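Local structure of uncharacterized protein (Aeromonas hydrophila J-1, 6R1J) at residues F23-P27 / R196-F200; V85-Q89 / I232-A236. The protein is AhlC, here in its soluble form, a component of the tripartite alpha-pore-forming toxin AHL, and probably joins its partner components in assembling a pore in target membranes. The protein carries 3 engineered substitutions. All coordinates share one frame. Residues are numbered along the deposited sequence.

Contact 1 (F23-P27 / R196-F200)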
loop_
_atom_site.group_PDB
_atom_site.type_symbol
_atom_site.label_atom_id
_atom_site.label_comp_id
_atom_site.label_asym_id
_atom_site.label_seq_id
_atom_site.Cartn_x
_atom_site.Cartn_y
_atom_site.Cartn_z
ATOM N N PHE A 23 -9.930 15.964 -7.315
ATOM C CA PHE A 23 -10.380 15.656 -5.947
ATOM C C PHE A 23 -11.077 16.876 -5.339
ATOM O O PHE A 23 -10.565 17.985 -5.445
ATOM C CB PHE A 23 -9.206 15.198 -5.082
ATOM C CG PHE A 23 -8.760 13.764 -5.325
ATOM C CD1 PHE A 23 -7.856 13.458 -6.336
ATOM C CD2 PHE A 23 -9.252 12.724 -4.550
ATOM C CE1 PHE A 23 -7.434 12.146 -6.532
ATOM C CE2 PHE A 23 -8.863 11.407 -4.777
ATOM C CZ PHE A 23 -7.937 11.122 -5.754
ATOM N N SER A 24 -12.241 16.654 -4.738
ATOM C CA SER A 24 -12.996 17.710 -4.023
ATOM C C SER A 24 -13.312 17.246 -2.598
ATOM O O SER A 24 -13.205 16.018 -2.266
ATOM C CB SER A 24 -14.218 18.087 -4.816
ATOM O OG SER A 24 -15.087 16.972 -4.973
ATOM N N GLY A 25 -13.637 18.205 -1.740
ATOM C CA GLY A 25 -14.122 17.915 -0.383
ATOM C C GLY A 25 -12.992 17.528 0.525
ATOM O O GLY A 25 -13.252 16.833 1.484
ATOM N N LEU A 26 -11.764 17.930 0.205
ATOM C CA LEU A 26 -10.596 17.568 1.038
ATOM C C LEU A 26 -10.214 18.759 1.912
ATOM O O LEU A 26 -10.617 19.894 1.668
ATOM C CB LEU A 26 -9.451 17.080 0.133
ATOM C CG LEU A 26 -9.704 15.738 -0.561
ATOM C CD1 LEU A 26 -8.565 15.400 -1.521
ATOM C CD2 LEU A 26 -9.893 14.604 0.459
ATOM N N PRO A 27 -9.444 18.522 2.977
ATOM C CA PRO A 27 -9.035 19.602 3.864
ATOM C C PRO A 27 -7.987 20.550 3.292
ATOM O O PRO A 27 -7.411 20.294 2.218
ATOM C CB PRO A 27 -8.453 18.883 5.087
ATOM C CG PRO A 27 -8.063 17.508 4.575
ATOM C CD PRO A 27 -9.057 17.190 3.483
ATOM N N ARG A 196 -10.888 8.301 0.125
ATOM C CA ARG A 196 -10.633 9.453 -0.762
ATOM C C ARG A 196 -9.298 10.088 -0.409
ATOM O O ARG A 196 -8.519 10.431 -1.326
ATOM C CB ARG A 196 -11.752 10.469 -0.580
ATOM C CG ARG A 196 -11.692 11.618 -1.554
ATOM C CD ARG A 196 -12.889 12.514 -1.337
ATOM N NE ARG A 196 -14.165 11.861 -1.618
ATOM C CZ ARG A 196 -15.298 12.525 -1.905
ATOM N NH1 ARG A 196 -15.296 13.851 -1.976
ATOM N NH2 ARG A 196 -16.415 11.865 -2.174
ATOM N N GLN A 197 -9.024 10.309 0.871
ATOM C CA GLN A 197 -7.720 10.910 1.228
ATOM C C GLN A 197 -6.565 9.975 0.834
ATOM O O GLN A 197 -5.510 10.493 0.474
ATOM C CB GLN A 197 -7.616 11.271 2.717
ATOM C CG GLN A 197 -8.440 12.500 3.061
ATOM C CD GLN A 197 -8.224 13.044 4.457
ATOM O OE1 GLN A 197 -7.163 12.866 5.070
ATOM N NE2 GLN A 197 -9.280 13.674 4.966
ATOM N N GLN A 198 -6.675 8.675 1.060
ATOM C CA GLN A 198 -5.567 7.744 0.685
ATOM C C GLN A 198 -5.335 7.857 -0.837
ATOM O O GLN A 198 -4.170 7.925 -1.299
ATOM C CB GLN A 198 -5.924 6.315 1.087
ATOM C CG GLN A 198 -5.898 6.087 2.598
ATOM C CD GLN A 198 -6.535 4.767 2.984
ATOM O OE1 GLN A 198 -7.418 4.263 2.284
ATOM N NE2 GLN A 198 -6.118 4.194 4.118
ATOM N N GLY A 199 -6.403 7.866 -1.618
ATOM C CA GLY A 199 -6.294 8.023 -3.080
ATOM C C GLY A 199 -5.571 9.313 -3.411
ATOM O O GLY A 199 -4.638 9.325 -4.257
ATOM N N PHE A 200 -5.951 10.410 -2.777
ATOM C CA PHE A 200 -5.315 11.725 -3.030
ATOM C C PHE A 200 -3.828 11.689 -2.671
ATOM O O PHE A 200 -2.972 12.166 -3.419
ATOM C CB PHE A 200 -6.046 12.806 -2.223
ATOM C CG PHE A 200 -5.458 14.158 -2.437
ATOM C CD1 PHE A 200 -5.868 14.948 -3.505
ATOM C CD2 PHE A 200 -4.550 14.686 -1.530
ATOM C CE1 PHE A 200 -5.334 16.222 -3.677
ATOM C CE2 PHE A 200 -4.028 15.962 -1.710
ATOM C CZ PHE A 200 -4.421 16.731 -2.779
#
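Aromatic and apolar contacts dominate where the loop F23-P27 lies against the helical turn R196-F200. The two phenylalanines form an edge-to-face (T-shaped) pair: the edge of F200 points at the face of F23, with centroids 5.4 Å apart and planes at 81°. F200 CB adds a CH-pi contact, 4.1 Å from the F23 ring centroid. L26 repeats the theme, setting CD1 over a face of the F200 ring, 3.8 Å from its centroid, while its CD2 meets Q197 CG at 3.6 Å.

The polar part is a single hydrogen bond, R196 NH1 to S24 O at 3.0 Å, made possible by an arginine that reaches from the helix to a backbone carbonyl of the loop. G25, with positive phi, turns the chain between S24 and L26. Q15 of the second subunit bonds S24 N.

The loop joins helix 5-21 to helix 28-70, with P27 at the N-cap position of the latter; the arrangement is that of a helix-connecting loop packed onto a long helix of an all-helical bundle, beside a subunit interface.

Contact 2 (V85-Q89 / I232-A236)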
loop_
_atom_site.group_PDB
_atom_site.type_symbol
_atom_site.label_atom_id
_atom_site.label_comp_id
_atom_site.label_asym_id
_atom_site.label_seq_id
_atom_site.Cartn_x
_atom_site.Cartn_y
_atom_site.Cartn_z
ATOM N N VAL A 85 39.298 31.557 -22.061
ATOM C CA VAL A 85 38.909 31.180 -20.676
ATOM C C VAL A 85 37.950 32.254 -20.160
ATOM O O VAL A 85 36.850 31.874 -19.662
ATOM C CB VAL A 85 40.130 30.972 -19.765
ATOM C CG1 VAL A 85 39.730 30.840 -18.311
ATOM C CG2 VAL A 85 40.952 29.762 -20.201
ATOM N N ASP A 86 38.295 33.533 -20.356
ATOM C CA ASP A 86 37.443 34.666 -19.915
ATOM C C ASP A 86 36.099 34.574 -20.621
ATOM O O ASP A 86 35.079 34.739 -19.951
ATOM C CB ASP A 86 38.018 36.049 -20.241
ATOM C CG ASP A 86 39.156 36.522 -19.355
ATOM O OD1 ASP A 86 39.454 35.828 -18.364
ATOM O OD2 ASP A 86 39.731 37.610 -19.671
ATOM N N LEU A 87 36.093 34.412 -21.941
ATOM C CA LEU A 87 34.829 34.353 -22.708
ATOM C C LEU A 87 33.946 33.172 -22.209
ATOM O O LEU A 87 32.714 33.357 -22.032
ATOM C CB LEU A 87 35.178 34.203 -24.184
ATOM C CG LEU A 87 33.973 34.014 -25.096
ATOM C CD1 LEU A 87 33.183 35.311 -25.189
ATOM C CD2 LEU A 87 34.403 33.507 -26.465
ATOM N N VAL A 88 34.539 31.998 -21.999
ATOM C CA VAL A 88 33.792 30.773 -21.562
ATOM C C VAL A 88 33.266 31.019 -20.130
ATOM O O VAL A 88 32.070 30.778 -19.914
ATOM C CB VAL A 88 34.657 29.498 -21.644
ATOM C CG1 VAL A 88 33.962 28.294 -21.011
ATOM C CG2 VAL A 88 35.062 29.167 -23.081
ATOM N N GLN A 89 34.106 31.532 -19.212
ATOM C CA GLN A 89 33.683 31.840 -17.803
ATOM C C GLN A 89 32.470 32.785 -17.826
ATOM O O GLN A 89 31.524 32.555 -17.040
ATOM C CB GLN A 89 34.841 32.382 -16.971
ATOM C CG GLN A 89 35.789 31.289 -16.499
ATOM C CD GLN A 89 36.969 31.807 -15.706
ATOM O OE1 GLN A 89 37.236 33.012 -15.649
ATOM N NE2 GLN A 89 37.723 30.888 -15.115
ATOM N N ILE A 232 37.882 24.492 -16.815
ATOM C CA ILE A 232 38.145 25.720 -17.596
ATOM C C ILE A 232 39.066 26.653 -16.807
ATOM O O ILE A 232 39.960 27.250 -17.445
ATOM C CB ILE A 232 36.828 26.388 -18.022
ATOM C CG1 ILE A 232 36.087 25.563 -19.070
ATOM C CG2 ILE A 232 37.055 27.801 -18.519
ATOM C CD1 ILE A 232 36.836 25.446 -20.390
ATOM N N ALA A 233 38.888 26.745 -15.488
ATOM C CA ALA A 233 39.718 27.626 -14.630
ATOM C C ALA A 233 41.129 27.036 -14.507
ATOM O O ALA A 233 42.041 27.799 -14.279
ATOM C CB ALA A 233 39.052 27.843 -13.291
ATOM N N ASN A 234 41.309 25.727 -14.682
ATOM C CA ASN A 234 42.650 25.084 -14.636
ATOM C C ASN A 234 43.464 25.385 -15.907
ATOM O O ASN A 234 44.623 24.968 -15.962
ATOM C CB ASN A 234 42.548 23.604 -14.315
ATOM C CG ASN A 234 42.272 23.422 -12.842
ATOM O OD1 ASN A 234 42.784 24.184 -12.025
ATOM N ND2 ASN A 234 41.454 22.447 -12.502
ATOM N N VAL A 235 42.882 26.086 -16.874
ATOM C CA VAL A 235 43.600 26.629 -18.062
ATOM C C VAL A 235 44.089 28.045 -17.697
ATOM O O VAL A 235 45.205 28.415 -18.106
ATOM C CB VAL A 235 42.665 26.627 -19.287
ATOM C CG1 VAL A 235 43.356 27.153 -20.540
ATOM C CG2 VAL A 235 42.073 25.244 -19.529
ATOM N N ALA A 236 43.265 28.795 -16.949
ATOM C CA ALA A 236 43.488 30.192 -16.483
ATOM C C ALA A 236 44.638 30.270 -15.463
ATOM O O ALA A 236 45.225 31.358 -15.313
ATOM C CB ALA A 236 42.215 30.740 -15.869
#
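V85 packs its two methyl groups over I232, V235 and A236 of the facing segment, CG1 lying 3.5 Å from A236 CB and 4.1 Å from I232 CG2, and CG2 lying 3.6 Å from V235 CG1. The same CG1 also comes within 3.7 Å of I232 O, so the valine sits against backbone as well as side chains. Its partners V235 and A236 follow I232 by three and four residues, the spacing that brings side chains onto one side of a helix.

One turn further along helix 78-157, V88 and Q89 meet I232. V88 CG1 touches I232 CG1 at 4.0 Å, and Q89 CG approaches I232 CG2 at 4.2 Å. The long side chain of Q89 continues across the margin of the interface, where NE2 lies 3.8 Å from A233 CB. No hydrogen bond crosses between the segments, and the association rests on van der Waals packing of aliphatic groups.

The segment axes approach to 9.8 Å and run roughly antiparallel, at 149°. The CA atoms of V85 and A236, the closest pair, are 6.3 Å apart. Other helices enclose the buried side: I232 and V235 touch helix 244-264, and V88 rests on L62 of helix 28-70. Beyond the apolar patch, K82 NZ donates a hydrogen bond to A236 O, although A236 itself is poorly ordered. Such aliphatic packing between antiparallel neighbours is characteristic of an up-and-down helical bundle, here joining helix 78-157 to the C-terminal part of helix 163-236.

Overall arrangement
Both contacts use helix 163-236, but at points far apart: their centres lie 53 Å from each other and their nearest atoms about 42 Å, so they do not touch. Contact 1 packs a loop against a helix, contact 2 pairs two helices. Each is partly buried, with an apolar interior and a more exposed margin. Contact 1 is nearer the centre of the chain and combines aromatic packing with an arginine-to-carbonyl hydrogen bond next to a second subunit; contact 2, about 38 Å from that centre, is aliphatic and is touched by no other chain of the assembly. Helices 28-70 and 78-157 flank contact 1; in contact 2, helix 78-157 supplies a segment and helix 28-70 flanks it.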